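Local coordinates for protein gingipain R (Porphyromonas gingivalis, PDB 1CVR) that cleaves proteins and peptides after arginine residues, acting as a bacterial cysteine proteinase with a caspase-like catalytic fold, at residues V350-I362 with F369-T381. Sequence-based numbering, arbitrary orientation.
Sequences VPTEMQVTAPANI and FEVACDYNGAIAT
In the C-terminal immunoglobulin-like domain, the edge strand 356-357 pairs antiparallel with strand 368-373. Thr357 and Ala372 form a hydrogen-bonded pair, with Thr357 N to Ala372 O at 2.8 Å and Ala372 N to Thr357 O at 2.9 Å. On this outer face the small methyl of Ala372 lies beside Thr357 CB, and beta-branched threonine suits the extended backbone. Beyond the strand, Asp374 N bonds to Gln355 O at 3.0 Å. A chi1 of 71° brings the Asp374 carboxylate near the Gln355 amide, but OD1 and N are modelled implausibly close, leaving their exact geometry doubtful.

The face carrying Val356 and Cys373 is mostly apolar. Val356 spreads its branches, CG1 against Val371 CG1 (3.8 Å) and CG2 against Cys373 SG (4.0 Å). The long, unbranched side chain of Met354 brings SD to Cys373 SG and Ala378 CB, and obliquely to the Tyr375 ring, a Met-aromatic contact. Leu415 and Val417 of strand 412-418 pack against Ala358 and Met354 respectively.

At the far end Pro359, which has no amide hydrogen to offer, sets CD 3.6 Å from Phe369 CZ. Ile362 CD1 reaches Phe369 CD1 at 3.8 Å, and Asn361 O lies at the ring edge. Strand 356-357 shares a sheet with 368-373 and 398-402, whereas 361-362 runs parallel beside 425-431 in the other; a first strand split between both sheets occurs in many immunoglobulin-like sandwiches.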
# COMPACT_ATOMS: atom_id res chain seq x y z
N VAL A 350 -10.24 12.56 -7.28
CA VAL A 350 -9.36 13.60 -7.82
C VAL A 350 -9.14 14.50 -6.61
O VAL A 350 -10.09 14.90 -5.94
CB VAL A 350 -10.04 14.38 -8.95
CG1 VAL A 350 -9.11 15.48 -9.45
CG2 VAL A 350 -10.40 13.43 -10.09
N PRO A 351 -7.88 14.83 -6.30
CA PRO A 351 -7.61 15.68 -5.14
C PRO A 351 -7.99 17.15 -5.25
O PRO A 351 -8.15 17.69 -6.34
CB PRO A 351 -6.11 15.50 -4.95
CG PRO A 351 -5.65 15.50 -6.39
CD PRO A 351 -6.62 14.46 -6.96
N THR A 352 -8.12 17.80 -4.09
CA THR A 352 -8.37 19.22 -4.06
C THR A 352 -7.10 19.83 -3.46
O THR A 352 -6.22 19.09 -2.97
CB THR A 352 -9.58 19.56 -3.19
OG1 THR A 352 -9.41 18.97 -1.91
CG2 THR A 352 -10.86 19.04 -3.85
N GLU A 353 -6.95 21.14 -3.52
CA GLU A 353 -5.75 21.74 -2.98
C GLU A 353 -5.96 22.22 -1.56
O GLU A 353 -7.09 22.35 -1.10
CB GLU A 353 -5.26 22.89 -3.87
CG GLU A 353 -5.05 22.49 -5.32
CD GLU A 353 -4.24 23.50 -6.10
OE1 GLU A 353 -3.00 23.55 -5.91
OE2 GLU A 353 -4.83 24.26 -6.89
N MET A 354 -4.86 22.44 -0.86
CA MET A 354 -4.89 22.91 0.52
C MET A 354 -4.31 24.31 0.58
O MET A 354 -3.44 24.68 -0.21
CB MET A 354 -4.04 22.01 1.42
CG MET A 354 -4.57 20.63 1.64
SD MET A 354 -3.49 19.75 2.75
CE MET A 354 -2.02 19.59 1.76
N GLN A 355 -4.81 25.09 1.53
CA GLN A 355 -4.33 26.45 1.73
C GLN A 355 -3.37 26.35 2.91
O GLN A 355 -3.78 26.12 4.05
CB GLN A 355 -5.51 27.36 2.05
CG GLN A 355 -5.24 28.85 1.90
CD GLN A 355 -6.53 29.67 1.93
OE1 GLN A 355 -6.50 30.90 1.82
NE2 GLN A 355 -7.67 28.99 2.08
N VAL A 356 -2.08 26.49 2.62
CA VAL A 356 -1.04 26.40 3.64
C VAL A 356 -0.33 27.74 3.80
O VAL A 356 0.21 28.28 2.84
CB VAL A 356 0.02 25.33 3.28
CG1 VAL A 356 1.18 25.37 4.27
CG2 VAL A 356 -0.60 23.95 3.28
N THR A 357 -0.33 28.26 5.02
CA THR A 357 0.33 29.53 5.28
C THR A 357 1.40 29.32 6.35
O THR A 357 1.09 28.99 7.48
CB THR A 357 -0.67 30.59 5.77
OG1 THR A 357 -1.78 30.67 4.85
CG2 THR A 357 -0.01 31.96 5.82
N ALA A 358 2.66 29.49 5.98
CA ALA A 358 3.73 29.33 6.95
C ALA A 358 4.76 30.46 6.79
O ALA A 358 4.83 31.11 5.75
CB ALA A 358 4.41 27.97 6.77
N PRO A 359 5.54 30.72 7.85
CA PRO A 359 6.57 31.76 7.80
C PRO A 359 7.57 31.41 6.71
O PRO A 359 7.80 30.23 6.42
CB PRO A 359 7.18 31.69 9.20
CG PRO A 359 5.99 31.25 10.05
CD PRO A 359 5.50 30.11 9.18
N ALA A 360 8.17 32.42 6.09
CA ALA A 360 9.14 32.15 5.04
C ALA A 360 10.49 31.83 5.66
O ALA A 360 11.35 31.23 5.02
CB ALA A 360 9.25 33.36 4.13
N ASN A 361 10.66 32.23 6.92
CA ASN A 361 11.90 32.01 7.65
C ASN A 361 11.67 31.35 9.00
O ASN A 361 10.55 31.32 9.52
CB ASN A 361 12.63 33.34 7.91
CG ASN A 361 13.04 34.07 6.64
OD1 ASN A 361 13.66 35.14 6.70
ND2 ASN A 361 12.69 33.52 5.48
N ILE A 362 12.75 30.84 9.57
CA ILE A 362 12.70 30.22 10.89
C ILE A 362 13.99 30.58 11.62
O ILE A 362 15.06 30.64 11.02
CB ILE A 362 12.56 28.68 10.81
CG1 ILE A 362 12.47 28.09 12.22
CG2 ILE A 362 13.72 28.07 10.02
CD1 ILE A 362 12.25 26.59 12.27
N PHE A 369 7.73 25.46 15.31
CA PHE A 369 7.41 26.12 14.05
C PHE A 369 5.91 25.92 13.86
O PHE A 369 5.42 24.80 13.92
CB PHE A 369 8.19 25.45 12.93
CG PHE A 369 8.08 26.16 11.62
CD1 PHE A 369 8.60 27.43 11.45
CD2 PHE A 369 7.46 25.54 10.54
CE1 PHE A 369 8.52 28.09 10.22
CE2 PHE A 369 7.37 26.18 9.30
CZ PHE A 369 7.90 27.46 9.15
N GLU A 370 5.20 27.02 13.64
CA GLU A 370 3.75 26.96 13.47
C GLU A 370 3.34 27.14 12.02
O GLU A 370 3.80 28.06 11.35
CB GLU A 370 3.08 28.05 14.31
CG GLU A 370 3.54 28.08 15.76
CD GLU A 370 2.75 29.07 16.60
OE1 GLU A 370 3.22 29.37 17.72
OE2 GLU A 370 1.68 29.53 16.14
N VAL A 371 2.46 26.26 11.56
CA VAL A 371 1.96 26.28 10.19
C VAL A 371 0.44 26.35 10.21
O VAL A 371 -0.21 25.68 11.01
CB VAL A 371 2.38 25.00 9.44
CG1 VAL A 371 1.87 25.03 8.02
CG2 VAL A 371 3.88 24.86 9.46
N ALA A 372 -0.13 27.18 9.33
CA ALA A 372 -1.58 27.30 9.24
C ALA A 372 -2.02 26.48 8.04
O ALA A 372 -1.41 26.57 6.98
CB ALA A 372 -1.98 28.77 9.06
N CYS A 373 -3.07 25.68 8.20
CA CYS A 373 -3.57 24.86 7.10
C CYS A 373 -5.09 24.75 7.17
O CYS A 373 -5.65 24.43 8.22
CB CYS A 373 -2.94 23.46 7.13
SG CYS A 373 -3.34 22.41 5.70
N ASP A 374 -5.77 24.99 6.05
CA ASP A 374 -7.23 24.93 6.04
C ASP A 374 -7.80 23.52 5.95
O ASP A 374 -8.99 23.35 5.66
CB ASP A 374 -7.78 25.80 4.91
CG ASP A 374 -7.52 25.23 3.53
OD1 ASP A 374 -6.49 24.55 3.34
OD2 ASP A 374 -8.34 25.49 2.62
N TYR A 375 -6.97 22.51 6.20
CA TYR A 375 -7.42 21.11 6.17
C TYR A 375 -6.97 20.39 7.42
O TYR A 375 -5.80 20.01 7.54
CB TYR A 375 -6.84 20.36 4.96
CG TYR A 375 -7.32 18.92 4.89
CD1 TYR A 375 -8.68 18.63 4.72
CD2 TYR A 375 -6.43 17.85 5.04
CE1 TYR A 375 -9.14 17.31 4.69
CE2 TYR A 375 -6.88 16.52 5.02
CZ TYR A 375 -8.24 16.26 4.84
OH TYR A 375 -8.70 14.96 4.81
N ASN A 376 -7.88 20.17 8.37
CA ASN A 376 -7.50 19.48 9.59
C ASN A 376 -7.23 18.02 9.31
O ASN A 376 -7.99 17.37 8.60
CB ASN A 376 -8.60 19.63 10.65
CG ASN A 376 -8.81 21.07 11.07
OD1 ASN A 376 -7.85 21.81 11.29
ND2 ASN A 376 -10.07 21.48 11.21
N GLY A 377 -6.14 17.50 9.85
CA GLY A 377 -5.79 16.11 9.62
C GLY A 377 -4.56 15.98 8.73
O GLY A 377 -4.00 14.89 8.57
N ALA A 378 -4.15 17.09 8.13
CA ALA A 378 -2.98 17.09 7.26
C ALA A 378 -1.75 16.83 8.13
O ALA A 378 -1.76 17.09 9.34
CB ALA A 378 -2.83 18.43 6.55
N ILE A 379 -0.70 16.30 7.52
CA ILE A 379 0.51 16.03 8.26
C ILE A 379 1.54 17.01 7.73
O ILE A 379 1.81 17.02 6.53
CB ILE A 379 1.01 14.59 8.01
CG1 ILE A 379 -0.10 13.61 8.31
CG2 ILE A 379 2.21 14.29 8.90
CD1 ILE A 379 -0.54 13.64 9.74
N ALA A 380 2.08 17.84 8.63
CA ALA A 380 3.09 18.84 8.29
C ALA A 380 4.44 18.40 8.84
O ALA A 380 4.59 18.11 10.04
CB ALA A 380 2.68 20.22 8.88
N THR A 381 5.45 18.38 7.98
CA THR A 381 6.77 17.92 8.40
C THR A 381 7.92 18.77 7.91
O THR A 381 7.94 19.20 6.76
CB THR A 381 7.02 16.48 7.88
OG1 THR A 381 5.97 15.61 8.35
CG2 THR A 381 8.39 15.96 8.35